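Local atomic coordinates of cellulase IBT99 (Metagenomes, PDB entry 6WBT), a protein that probably hydrolyses 6-phospho-alpha-glucosides, as an NAD-dependent family 4 glycosidase that binds a manganese ion. Residues 3-14 with 74-85; 239-247 with 279-289. All coordinates share one frame; numbering follows the deposited sequence.

Interaction 1 of 2, residues 3-14 with 74-85; sequences KELKIVICGGGS and EAFTDADYIMAQ. With NAD (nicotinamide-adenine-dinucleotide), chain G.
V8 lies beside I82 where strand 5-10 runs parallel to strand 81-84, inside the Rossmann-type sheet that carries NAD. M83 N gives its hydrogen to V8 O (2.8 Å), one of several backbone bonds joining the pair. On one face, selenomethionine M83 bends at its end (chi3 -64°) and drops methyl CE into the notch between two isoleucines, 3.7 Å from both I7 CG2 and I9 CG1; next to it, L5 CD2 meets the edge of the Y81 ring. On the other face V8 spreads its methyls against F76 and the turn that follows, CG1 reaching F76 CE1 and CG2 reaching A79 CB, both at 4.0 Å, while C10 SG comes in at the edge of the F76 ring. K6 lays its extended chain along residues 74-78, CD and CE close to the carbonyl oxygens there. D80, just before strand 81-84, grips the start of strand 5-10: its OD2 takes K6 N on the anti lone pair (2.9 Å), and its OD1 forms a salt bridge with K3 NZ. Replacing D80 by an alanine would probably leave K6 N without this acceptor and K3 NZ without its salt-bridge partner. At the far end, the glycine-rich turn 11-14 passes close to the dinucleotide. There Q85, whose OE1 is held by Y147, sends NE2 to G11 O at 3.2 Å, coming from 45° above the carbonyl plane.

Interaction 2 of 2, residues 239-247 with 279-289; sequences LKDPDWVHT and YMDINNTRGMQ. With G6P (6-O-phosphono-alpha-D-glucopyranose), chain F.
R286 and D241 reach for each other from opposite directions, and the R286 guanidinium, held between D241 and the phosphate of the bound glucose 6-phosphate, is the hub of the contact. R286 bends at CG (chi2 56°), which swings the flat group across to D241. Carboxylate and guanidinium planes stand 53° apart, and D241 OD2 meets the guanidinium edge, accepting NH1 at 2.5 Å. The phosphate uses other parts of that edge: NE points to O1P at 3.2 Å and NH2 to O3P at 2.8 Å. NH1 also gives a hydrogen to Q289 OE1, and a water joins R286 NH2 to D241 OD2. This is the phosphate-binding end of the sugar-phosphate pocket, whose ligand R94 and R294 also bond. D241 caps helix 242-249 through OD1 and D243 N. W244 stands steeply to the guanidinium and turns its ring edge to the sugar. Away from the ligand, H246 and Y279 stack face to face, centroids 3.8 Å apart and planes at 8°, while D243 brings OD1 to the edge of the tyrosine ring. Around the contact, helix 90-103 packs on R286 through R94 and E98, M173 of helix 173-184 touches W244, and Q268 of helix 267-270 touches H246.

In the fold
Interaction 1 is a buried contact of the N-terminal Rossmann-type region; interaction 2 is a surface contact of the C-terminal family domain. They share no secondary-structure element and lie on opposite sides of the chain's centre, their own centres 32 Å apart and nearest atoms about 13 Å apart. The first is made by neighbouring strands, with repeated backbone bonds and apolar filling on both faces. The second joins two helix starts and a loop almost wholly through side chains: charge, a stacked ring pair and a water. What relates them is probably the active site, where the two ligands lie: C10, G11, G13, S14 and Q85 border the dinucleotide, while W244 and R286 border the sugar phosphate.

Interaction 1 of 2, residues 3-14 with 74-85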
loop_
_atom_site.group_PDB
_atom_site.type_symbol
_atom_site.label_atom_id
_atom_site.label_comp_id
_atom_site.label_asym_id
_atom_site.label_seq_id
_atom_site.Cartn_x
_atom_site.Cartn_y
_atom_site.Cartn_z
ATOM N N LYS A 3 -17.990 -23.176 -33.280
ATOM C CA LYS A 3 -19.222 -22.407 -33.367
ATOM C C LYS A 3 -19.062 -21.277 -34.376
ATOM O O LYS A 3 -18.031 -20.598 -34.404
ATOM C CB LYS A 3 -19.615 -21.829 -32.004
ATOM C CG LYS A 3 -20.837 -20.922 -32.054
ATOM C CD LYS A 3 -21.045 -20.178 -30.746
ATOM C CE LYS A 3 -22.191 -19.185 -30.865
ATOM N NZ LYS A 3 -22.401 -18.416 -29.607
ATOM N N GLU A 4 -20.087 -21.084 -35.200
ATOM C CA GLU A 4 -20.091 -19.981 -36.151
ATOM C C GLU A 4 -20.281 -18.662 -35.408
ATOM O O GLU A 4 -21.152 -18.547 -34.541
ATOM C CB GLU A 4 -21.200 -20.187 -37.180
ATOM C CG GLU A 4 -21.377 -21.633 -37.608
ATOM C CD GLU A 4 -22.604 -21.841 -38.472
ATOM O OE1 GLU A 4 -22.527 -21.582 -39.692
ATOM O OE2 GLU A 4 -23.648 -22.255 -37.928
ATOM N N LEU A 5 -19.467 -17.667 -35.749
ATOM C CA LEU A 5 -19.398 -16.419 -35.004
ATOM C C LEU A 5 -19.981 -15.264 -35.808
ATOM O O LEU A 5 -19.812 -15.195 -37.030
ATOM C CB LEU A 5 -17.952 -16.095 -34.620
ATOM C CG LEU A 5 -17.246 -17.119 -33.732
ATOM C CD1 LEU A 5 -15.781 -16.763 -33.585
ATOM C CD2 LEU A 5 -17.918 -17.199 -32.371
ATOM N N LYS A 6 -20.659 -14.356 -35.109
ATOM C CA LYS A 6 -21.182 -13.126 -35.696
ATOM C C LYS A 6 -20.253 -11.983 -35.305
ATOM O O LYS A 6 -20.255 -11.538 -34.152
ATOM C CB LYS A 6 -22.611 -12.860 -35.226
ATOM C CG LYS A 6 -23.162 -11.505 -35.645
ATOM C CD LYS A 6 -24.563 -11.282 -35.097
ATOM C CE LYS A 6 -25.071 -9.889 -35.430
ATOM N NZ LYS A 6 -26.462 -9.670 -34.944
ATOM N N ILE A 7 -19.457 -11.512 -36.263
ATOM C CA ILE A 7 -18.479 -10.456 -36.029
ATOM C C ILE A 7 -19.092 -9.126 -36.440
ATOM O O ILE A 7 -19.628 -8.996 -37.549
ATOM C CB ILE A 7 -17.175 -10.724 -36.799
ATOM C CG1 ILE A 7 -16.746 -12.183 -36.635
ATOM C CG2 ILE A 7 -16.075 -9.791 -36.318
ATOM C CD1 ILE A 7 -16.446 -12.580 -35.205
ATOM N N VAL A 8 -19.015 -8.138 -35.553
ATOM C CA VAL A 8 -19.580 -6.815 -35.784
ATOM C C VAL A 8 -18.460 -5.789 -35.689
ATOM O O VAL A 8 -17.694 -5.787 -34.719
ATOM C CB VAL A 8 -20.702 -6.490 -34.781
ATOM C CG1 VAL A 8 -21.284 -5.113 -35.061
ATOM C CG2 VAL A 8 -21.784 -7.555 -34.834
ATOM N N ILE A 9 -18.368 -4.923 -36.693
ATOM C CA ILE A 9 -17.392 -3.840 -36.716
ATOM C C ILE A 9 -18.144 -2.561 -36.368
ATOM O O ILE A 9 -18.795 -1.953 -37.224
ATOM C CB ILE A 9 -16.686 -3.737 -38.070
ATOM C CG1 ILE A 9 -15.936 -5.033 -38.378
ATOM C CG2 ILE A 9 -15.731 -2.553 -38.083
ATOM C CD1 ILE A 9 -15.157 -4.994 -39.672
ATOM N N CYS A 10 -18.064 -2.152 -35.105
ATOM C CA CYS A 10 -18.710 -0.925 -34.643
ATOM C C CYS A 10 -17.958 0.267 -35.218
ATOM O O CYS A 10 -16.878 0.625 -34.744
ATOM C CB CYS A 10 -18.743 -0.879 -33.121
ATOM S SG CYS A 10 -19.611 0.552 -32.439
ATOM N N GLY A 11 -18.530 0.886 -36.246
ATOM C CA GLY A 11 -17.862 1.965 -36.945
ATOM C C GLY A 11 -17.395 1.536 -38.319
ATOM O O GLY A 11 -16.232 1.736 -38.682
ATOM N N GLY A 12 -18.303 0.937 -39.093
ATOM C CA GLY A 12 -17.957 0.427 -40.408
ATOM C C GLY A 12 -17.561 1.493 -41.405
ATOM O O GLY A 12 -16.958 1.170 -42.434
ATOM N N GLY A 13 -17.883 2.755 -41.128
ATOM C CA GLY A 13 -17.505 3.840 -42.010
ATOM C C GLY A 13 -16.135 4.407 -41.699
ATOM O O GLY A 13 -15.866 5.582 -41.967
ATOM N N SER A 14 -15.265 3.581 -41.128
ATOM C CA SER A 14 -13.918 3.991 -40.767
ATOM C C SER A 14 -12.969 3.765 -41.934
ATOM O O SER A 14 -13.203 2.908 -42.791
ATOM C CB SER A 14 -13.422 3.219 -39.542
ATOM O OG SER A 14 -12.033 3.415 -39.350
ATOM N N GLU A 74 -30.427 -4.640 -34.350
ATOM C CA GLU A 74 -30.136 -5.596 -35.413
ATOM C C GLU A 74 -28.642 -5.874 -35.519
ATOM O O GLU A 74 -28.242 -6.986 -35.882
ATOM C CB GLU A 74 -30.678 -5.081 -36.747
ATOM C CG GLU A 74 -30.474 -6.036 -37.914
ATOM C CD GLU A 74 -31.033 -5.496 -39.216
ATOM O OE1 GLU A 74 -30.616 -5.978 -40.290
ATOM O OE2 GLU A 74 -31.891 -4.588 -39.164
ATOM N N ALA A 75 -27.806 -4.888 -35.194
ATOM C CA ALA A 75 -26.364 -5.055 -35.337
ATOM C C ALA A 75 -25.769 -5.874 -34.199
ATOM O O ALA A 75 -24.868 -6.689 -34.426
ATOM C CB ALA A 75 -25.682 -3.690 -35.416
ATOM N N PHE A 76 -26.254 -5.679 -32.975
ATOM C CA PHE A 76 -25.634 -6.269 -31.798
ATOM C C PHE A 76 -26.391 -7.468 -31.241
ATOM O O PHE A 76 -25.964 -8.027 -30.228
ATOM C CB PHE A 76 -25.470 -5.211 -30.701
ATOM C CG PHE A 76 -24.576 -4.070 -31.092
ATOM C CD1 PHE A 76 -23.227 -4.279 -31.324
ATOM C CD2 PHE A 76 -25.082 -2.787 -31.220
ATOM C CE1 PHE A 76 -22.402 -3.231 -31.685
ATOM C CE2 PHE A 76 -24.261 -1.735 -31.579
ATOM C CZ PHE A 76 -22.920 -1.958 -31.811
ATOM N N THR A 77 -27.493 -7.880 -31.864
ATOM C CA THR A 77 -28.211 -9.056 -31.390
ATOM C C THR A 77 -27.396 -10.314 -31.663
ATOM O O THR A 77 -26.979 -10.560 -32.799
ATOM C CB THR A 77 -29.579 -9.164 -32.061
ATOM O OG1 THR A 77 -30.408 -8.074 -31.638
ATOM C CG2 THR A 77 -30.253 -10.478 -31.690
ATOM N N ASP A 78 -27.169 -11.105 -30.612
ATOM C CA ASP A 78 -26.406 -12.350 -30.701
ATOM C C ASP A 78 -24.998 -12.112 -31.244
ATOM O O ASP A 78 -24.409 -12.985 -31.885
ATOM C CB ASP A 78 -27.142 -13.393 -31.551
ATOM C CG ASP A 78 -26.670 -14.806 -31.278
ATOM O OD1 ASP A 78 -25.991 -15.019 -30.251
ATOM O OD2 ASP A 78 -26.971 -15.703 -32.094
ATOM N N ALA A 79 -24.450 -10.926 -30.991
ATOM C CA ALA A 79 -23.100 -10.612 -31.438
ATOM C C ALA A 79 -22.078 -11.391 -30.618
ATOM O O ALA A 79 -22.142 -11.414 -29.385
ATOM C CB ALA A 79 -22.838 -9.113 -31.327
ATOM N N ASP A 80 -21.135 -12.028 -31.308
ATOM C CA ASP A 80 -20.074 -12.802 -30.677
ATOM C C ASP A 80 -18.802 -11.999 -30.449
ATOM O O ASP A 80 -18.158 -12.157 -29.408
ATOM C CB ASP A 80 -19.746 -14.038 -31.522
ATOM C CG ASP A 80 -20.833 -15.091 -31.454
ATOM O OD1 ASP A 80 -21.233 -15.458 -30.330
ATOM O OD2 ASP A 80 -21.288 -15.548 -32.521
ATOM N N TYR A 81 -18.414 -11.146 -31.396
ATOM C CA TYR A 81 -17.216 -10.329 -31.248
ATOM C C TYR A 81 -17.456 -8.972 -31.886
ATOM O O TYR A 81 -17.815 -8.892 -33.065
ATOM C CB TYR A 81 -15.996 -11.015 -31.869
ATOM C CG TYR A 81 -15.516 -12.201 -31.064
ATOM C CD1 TYR A 81 -15.920 -13.492 -31.381
ATOM C CD2 TYR A 81 -14.673 -12.028 -29.973
ATOM C CE1 TYR A 81 -15.491 -14.575 -30.641
ATOM C CE2 TYR A 81 -14.238 -13.107 -29.229
ATOM C CZ TYR A 81 -14.651 -14.378 -29.566
ATOM O OH TYR A 81 -14.218 -15.451 -28.823
ATOM N N ILE A 82 -17.253 -7.912 -31.110
ATOM C CA ILE A 82 -17.481 -6.542 -31.552
ATOM C C ILE A 82 -16.135 -5.836 -31.606
ATOM O O ILE A 82 -15.469 -5.668 -30.577
ATOM C CB ILE A 82 -18.455 -5.795 -30.627
ATOM C CG1 ILE A 82 -19.822 -6.489 -30.596
ATOM C CG2 ILE A 82 -18.603 -4.347 -31.071
ATOM C CD1 ILE A 82 -19.964 -7.544 -29.513
HETATM N N MSE A 83 -15.733 -5.422 -32.803
HETATM C CA MSE A 83 -14.493 -4.677 -32.972
HETATM C C MSE A 83 -14.793 -3.192 -33.147
HETATM O O MSE A 83 -15.228 -2.755 -34.212
HETATM C CB MSE A 83 -13.696 -5.216 -34.162
HETATM C CG MSE A 83 -13.204 -6.644 -33.970
HETATM SE SE MSE A 83 -12.093 -7.287 -35.439
HETATM C CE MSE A 83 -13.419 -7.252 -36.866
ATOM N N ALA A 84 -14.559 -2.423 -32.086
ATOM C CA ALA A 84 -14.910 -1.011 -32.054
ATOM C C ALA A 84 -13.795 -0.169 -32.657
ATOM O O ALA A 84 -12.626 -0.310 -32.283
ATOM C CB ALA A 84 -15.192 -0.561 -30.620
ATOM N N GLN A 85 -14.162 0.706 -33.588
ATOM C CA GLN A 85 -13.217 1.641 -34.186
ATOM C C GLN A 85 -13.936 2.958 -34.478
ATOM O O GLN A 85 -13.823 3.533 -35.561
ATOM C CB GLN A 85 -12.581 1.050 -35.444
ATOM C CG GLN A 85 -13.573 0.536 -36.475
ATOM C CD GLN A 85 -12.888 -0.024 -37.705
ATOM O OE1 GLN A 85 -11.719 -0.407 -37.659
ATOM N NE2 GLN A 85 -13.613 -0.071 -38.817
HETATM P PA NAD G . -13.111 7.857 -39.339
HETATM O O1A NAD G . -13.552 9.201 -38.864
HETATM O O2A NAD G . -12.605 7.739 -40.739
HETATM O O5B NAD G . -14.306 6.808 -39.110
HETATM C C5B NAD G . -14.878 6.657 -37.782
HETATM C C4B NAD G . -16.260 6.060 -37.901
HETATM O O4B NAD G . -16.866 5.960 -36.585
HETATM C C3B NAD G . -17.265 6.848 -38.759
HETATM O O3B NAD G . -17.907 5.967 -39.672
HETATM C C2B NAD G . -18.269 7.366 -37.723
HETATM O O2B NAD G . -19.547 7.649 -38.248
HETATM C C1B NAD G . -18.242 6.215 -36.729
HETATM N N9A NAD G . -18.814 6.534 -35.426
HETATM C C8A NAD G . -18.728 7.732 -34.762
HETATM N N7A NAD G . -19.348 7.735 -33.608
HETATM C C5A NAD G . -19.889 6.462 -33.505
HETATM C C6A NAD G . -20.667 5.844 -32.508
HETATM N N6A NAD G . -21.049 6.450 -31.387
HETATM N N1A NAD G . -21.047 4.561 -32.718
HETATM C C2A NAD G . -20.661 3.958 -33.849
HETATM N N3A NAD G . -19.931 4.438 -34.852
HETATM C C4A NAD G . -19.570 5.711 -34.621
HETATM O O3 NAD G . -11.987 7.298 -38.342
HETATM P PN NAD G . -10.589 6.551 -38.597
HETATM O O1N NAD G . -10.822 5.379 -39.491
HETATM O O2N NAD G . -9.566 7.561 -38.998
HETATM O O5D NAD G . -10.271 6.032 -37.115
HETATM C C5D NAD G . -11.282 5.240 -36.445
HETATM C C4D NAD G . -10.907 5.082 -34.993
HETATM O O4D NAD G . -9.764 4.203 -34.892
HETATM C C3D NAD G . -10.487 6.369 -34.268
HETATM O O3D NAD G . -11.108 6.424 -32.991
HETATM C C2D NAD G . -8.974 6.159 -34.142
HETATM O O2D NAD G . -8.345 6.956 -33.153
HETATM C C1D NAD G . -8.931 4.666 -33.843
HETATM N N1N NAD G . -7.569 4.088 -34.017
HETATM C C2N NAD G . -6.831 3.741 -32.917
HETATM C C3N NAD G . -5.551 3.227 -33.057
HETATM C C7N NAD G . -4.816 2.812 -31.808
HETATM O O7N NAD G . -3.600 2.970 -31.743
HETATM N N7N NAD G . -5.522 2.254 -30.834
HETATM C C4N NAD G . -5.011 3.099 -34.332
HETATM C C5N NAD G . -5.776 3.418 -35.433
HETATM C C6N NAD G . -7.052 3.908 -35.255
#

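Interaction 2 of 2, residues 239-247 with 279-289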
loop_
_atom_site.group_PDB
_atom_site.type_symbol
_atom_site.label_atom_id
_atom_site.label_comp_id
_atom_site.label_asym_id
_atom_site.label_seq_id
_atom_site.Cartn_x
_atom_site.Cartn_y
_atom_site.Cartn_z
ATOM N N LEU A 239 6.144 4.751 -43.434
ATOM C CA LEU A 239 7.181 5.775 -43.464
ATOM C C LEU A 239 7.132 6.641 -44.716
ATOM O O LEU A 239 8.014 7.487 -44.895
ATOM C CB LEU A 239 8.566 5.130 -43.337
ATOM C CG LEU A 239 9.100 4.875 -41.922
ATOM C CD1 LEU A 239 9.147 6.170 -41.122
ATOM C CD2 LEU A 239 8.285 3.815 -41.191
ATOM N N LYS A 240 6.138 6.454 -45.588
ATOM C CA LYS A 240 5.973 7.370 -46.712
ATOM C C LYS A 240 5.507 8.738 -46.233
ATOM O O LYS A 240 5.947 9.769 -46.755
ATOM C CB LYS A 240 4.984 6.796 -47.725
ATOM C CG LYS A 240 5.399 5.468 -48.334
ATOM C CD LYS A 240 4.503 5.081 -49.508
ATOM C CE LYS A 240 3.119 4.614 -49.062
ATOM N NZ LYS A 240 2.188 5.721 -48.701
ATOM N N ASP A 241 4.621 8.765 -45.246
ATOM C CA ASP A 241 4.150 10.012 -44.664
ATOM C C ASP A 241 5.315 10.733 -43.994
ATOM O O ASP A 241 5.950 10.161 -43.094
ATOM C CB ASP A 241 3.037 9.732 -43.654
ATOM C CG ASP A 241 2.225 10.971 -43.308
ATOM O OD1 ASP A 241 2.813 12.061 -43.156
ATOM O OD2 ASP A 241 0.987 10.851 -43.185
ATOM N N PRO A 242 5.636 11.966 -44.395
ATOM C CA PRO A 242 6.758 12.673 -43.757
ATOM C C PRO A 242 6.530 12.962 -42.287
ATOM O O PRO A 242 7.506 13.125 -41.545
ATOM C CB PRO A 242 6.867 13.966 -44.575
ATOM C CG PRO A 242 5.498 14.162 -45.149
ATOM C CD PRO A 242 4.984 12.779 -45.434
ATOM N N ASP A 243 5.274 13.024 -41.838
ATOM C CA ASP A 243 5.011 13.249 -40.422
ATOM C C ASP A 243 5.436 12.052 -39.582
ATOM O O ASP A 243 5.910 12.229 -38.455
ATOM C CB ASP A 243 3.528 13.557 -40.207
ATOM C CG ASP A 243 3.276 14.388 -38.961
ATOM O OD1 ASP A 243 3.936 14.143 -37.929
ATOM O OD2 ASP A 243 2.420 15.294 -39.017
ATOM N N TRP A 244 5.285 10.835 -40.110
ATOM C CA TRP A 244 5.721 9.656 -39.368
ATOM C C TRP A 244 7.238 9.538 -39.336
ATOM O O TRP A 244 7.793 8.982 -38.382
ATOM C CB TRP A 244 5.104 8.390 -39.962
ATOM C CG TRP A 244 3.734 8.082 -39.435
ATOM C CD1 TRP A 244 2.590 7.929 -40.163
ATOM C CD2 TRP A 244 3.363 7.893 -38.063
ATOM N NE1 TRP A 244 1.532 7.653 -39.332
ATOM C CE2 TRP A 244 1.980 7.628 -38.037
ATOM C CE3 TRP A 244 4.066 7.923 -36.854
ATOM C CZ2 TRP A 244 1.287 7.393 -36.852
ATOM C CZ3 TRP A 244 3.375 7.691 -35.679
ATOM C CH2 TRP A 244 2.001 7.429 -35.687
ATOM N N VAL A 245 7.924 10.041 -40.365
ATOM C CA VAL A 245 9.384 10.039 -40.351
ATOM C C VAL A 245 9.901 10.983 -39.273
ATOM O O VAL A 245 10.786 10.629 -38.486
ATOM C CB VAL A 245 9.936 10.412 -41.738
ATOM C CG1 VAL A 245 11.455 10.322 -41.744
ATOM C CG2 VAL A 245 9.339 9.516 -42.806
ATOM N N HIS A 246 9.355 12.201 -39.227
ATOM C CA HIS A 246 9.711 13.139 -38.169
ATOM C C HIS A 246 9.311 12.610 -36.798
ATOM O O HIS A 246 9.993 12.882 -35.804
ATOM C CB HIS A 246 9.050 14.493 -38.434
ATOM C CG HIS A 246 9.179 15.464 -37.303
ATOM N ND1 HIS A 246 10.232 16.348 -37.196
ATOM C CD2 HIS A 246 8.385 15.693 -36.230
ATOM C CE1 HIS A 246 10.081 17.080 -36.106
ATOM N NE2 HIS A 246 8.969 16.702 -35.501
ATOM N N THR A 247 8.217 11.850 -36.729
ATOM C CA THR A 247 7.752 11.333 -35.447
ATOM C C THR A 247 8.672 10.238 -34.921
ATOM O O THR A 247 8.963 10.188 -33.721
ATOM C CB THR A 247 6.322 10.813 -35.584
ATOM O OG1 THR A 247 5.536 11.764 -36.312
ATOM C CG2 THR A 247 5.700 10.613 -34.220
ATOM N N TYR A 279 6.577 22.828 -34.975
ATOM C CA TYR A 279 6.574 21.945 -36.137
ATOM C C TYR A 279 5.211 21.882 -36.815
ATOM O O TYR A 279 5.141 21.693 -38.035
ATOM C CB TYR A 279 7.024 20.541 -35.725
ATOM C CG TYR A 279 6.768 19.473 -36.766
ATOM C CD1 TYR A 279 7.549 19.388 -37.911
ATOM C CD2 TYR A 279 5.750 18.543 -36.597
ATOM C CE1 TYR A 279 7.319 18.412 -38.864
ATOM C CE2 TYR A 279 5.512 17.563 -37.543
ATOM C CZ TYR A 279 6.300 17.502 -38.673
ATOM O OH TYR A 279 6.067 16.528 -39.617
HETATM N N MSE A 280 4.130 22.040 -36.060
HETATM C CA MSE A 280 2.787 21.908 -36.613
HETATM C C MSE A 280 2.310 23.181 -37.304
HETATM O O MSE A 280 2.745 24.284 -36.972
HETATM C CB MSE A 280 1.799 21.514 -35.514
HETATM C CG MSE A 280 1.979 20.095 -35.005
HETATM SE SE MSE A 280 0.691 19.618 -33.622
HETATM C CE MSE A 280 1.077 17.711 -33.497
ATOM N N ASP A 281 1.410 23.015 -38.268
ATOM C CA ASP A 281 0.826 24.122 -39.012
ATOM C C ASP A 281 -0.634 24.271 -38.610
ATOM O O ASP A 281 -1.391 23.294 -38.632
ATOM C CB ASP A 281 0.946 23.892 -40.521
ATOM C CG ASP A 281 0.737 25.162 -41.327
ATOM O OD1 ASP A 281 0.049 26.083 -40.839
ATOM O OD2 ASP A 281 1.263 25.238 -42.458
ATOM N N ILE A 282 -1.023 25.494 -38.242
ATOM C CA ILE A 282 -2.405 25.750 -37.848
ATOM C C ILE A 282 -3.356 25.517 -39.016
ATOM O O ILE A 282 -4.491 25.066 -38.820
ATOM C CB ILE A 282 -2.535 27.178 -37.280
ATOM C CG1 ILE A 282 -3.997 27.515 -36.978
ATOM C CG2 ILE A 282 -1.933 28.193 -38.236
ATOM C CD1 ILE A 282 -4.600 26.683 -35.874
ATOM N N ASN A 283 -2.917 25.797 -40.240
ATOM C CA ASN A 283 -3.767 25.656 -41.413
ATOM C C ASN A 283 -3.613 24.308 -42.112
ATOM O O ASN A 283 -4.195 24.118 -43.186
ATOM C CB ASN A 283 -3.488 26.787 -42.415
ATOM C CG ASN A 283 -3.709 28.171 -41.818
ATOM O OD1 ASN A 283 -2.798 28.999 -41.797
ATOM N ND2 ASN A 283 -4.924 28.431 -41.347
ATOM N N ASN A 284 -2.852 23.367 -41.536
ATOM C CA ASN A 284 -2.675 22.026 -42.105
ATOM C C ASN A 284 -2.265 21.098 -40.960
ATOM O O ASN A 284 -1.155 20.568 -40.887
ATOM C CB ASN A 284 -1.639 22.015 -43.232
ATOM C CG ASN A 284 -1.560 20.680 -43.956
ATOM O OD1 ASN A 284 -0.628 19.902 -43.749
ATOM N ND2 ASN A 284 -2.531 20.420 -44.821
ATOM N N THR A 285 -3.198 20.886 -40.036
ATOM C CA THR A 285 -2.967 19.982 -38.926
ATOM C C THR A 285 -2.984 18.538 -39.417
ATOM O O THR A 285 -3.287 18.249 -40.578
ATOM C CB THR A 285 -4.016 20.194 -37.839
ATOM O OG1 THR A 285 -5.316 19.947 -38.383
ATOM C CG2 THR A 285 -3.958 21.621 -37.325
ATOM N N ARG A 286 -2.638 17.622 -38.509
ATOM C CA ARG A 286 -2.581 16.207 -38.858
ATOM C C ARG A 286 -3.948 15.681 -39.281
ATOM O O ARG A 286 -4.048 14.851 -40.192
ATOM C CB ARG A 286 -2.034 15.403 -37.677
ATOM C CG ARG A 286 -2.003 13.901 -37.899
ATOM C CD ARG A 286 -1.221 13.542 -39.153
ATOM N NE ARG A 286 -1.289 12.116 -39.457
ATOM C CZ ARG A 286 -0.762 11.561 -40.544
ATOM N NH1 ARG A 286 -0.128 12.312 -41.434
ATOM N NH2 ARG A 286 -0.871 10.254 -40.741
ATOM N N GLY A 287 -5.012 16.150 -38.628
ATOM C CA GLY A 287 -6.347 15.733 -39.026
ATOM C C GLY A 287 -6.692 16.163 -40.438
ATOM O O GLY A 287 -7.381 15.446 -41.166
HETATM N N MSE A 288 -6.218 17.336 -40.845
HETATM C CA MSE A 288 -6.439 17.828 -42.198
HETATM C C MSE A 288 -5.674 16.990 -43.215
HETATM O O MSE A 288 -6.113 16.821 -44.354
HETATM C CB MSE A 288 -6.023 19.296 -42.309
HETATM C CG MSE A 288 -6.999 20.271 -41.676
HETATM SE SE MSE A 288 -6.333 22.101 -41.715
HETATM C CE MSE A 288 -8.026 23.043 -41.515
ATOM N N GLN A 289 -4.523 16.464 -42.792
ATOM C CA GLN A 289 -3.702 15.659 -43.690
ATOM C C GLN A 289 -4.367 14.325 -44.004
ATOM O O GLN A 289 -4.357 13.878 -45.157
ATOM C CB GLN A 289 -2.318 15.443 -43.079
ATOM C CG GLN A 289 -1.564 16.735 -42.811
ATOM C CD GLN A 289 -0.308 16.520 -41.993
ATOM O OE1 GLN A 289 0.284 15.441 -42.012
ATOM N NE2 GLN A 289 0.102 17.549 -41.260
HETATM C C1 G6P F . -0.977 4.814 -34.389
HETATM C C2 G6P F . -1.533 5.343 -33.069
HETATM C C3 G6P F . -2.923 5.939 -33.259
HETATM C C4 G6P F . -2.920 6.939 -34.408
HETATM C C5 G6P F . -2.354 6.271 -35.655
HETATM C C6 G6P F . -2.361 7.194 -36.870
HETATM O O1 G6P F . -1.761 3.699 -34.824
HETATM O O2 G6P F . -1.600 4.276 -32.117
HETATM O O3 G6P F . -3.335 6.589 -32.053
HETATM O O4 G6P F . -4.254 7.392 -34.662
HETATM O O5 G6P F . -1.020 5.838 -35.383
HETATM O O6 G6P F . -3.024 8.421 -36.576
HETATM P P G6P F . -3.451 9.404 -37.778
HETATM O O1P G6P F . -3.150 10.785 -37.250
HETATM O O2P G6P F . -4.915 9.110 -37.999
HETATM O O3P G6P F . -2.562 8.974 -38.921
HETATM O O HOH W 1 0.159 8.220 -42.709
#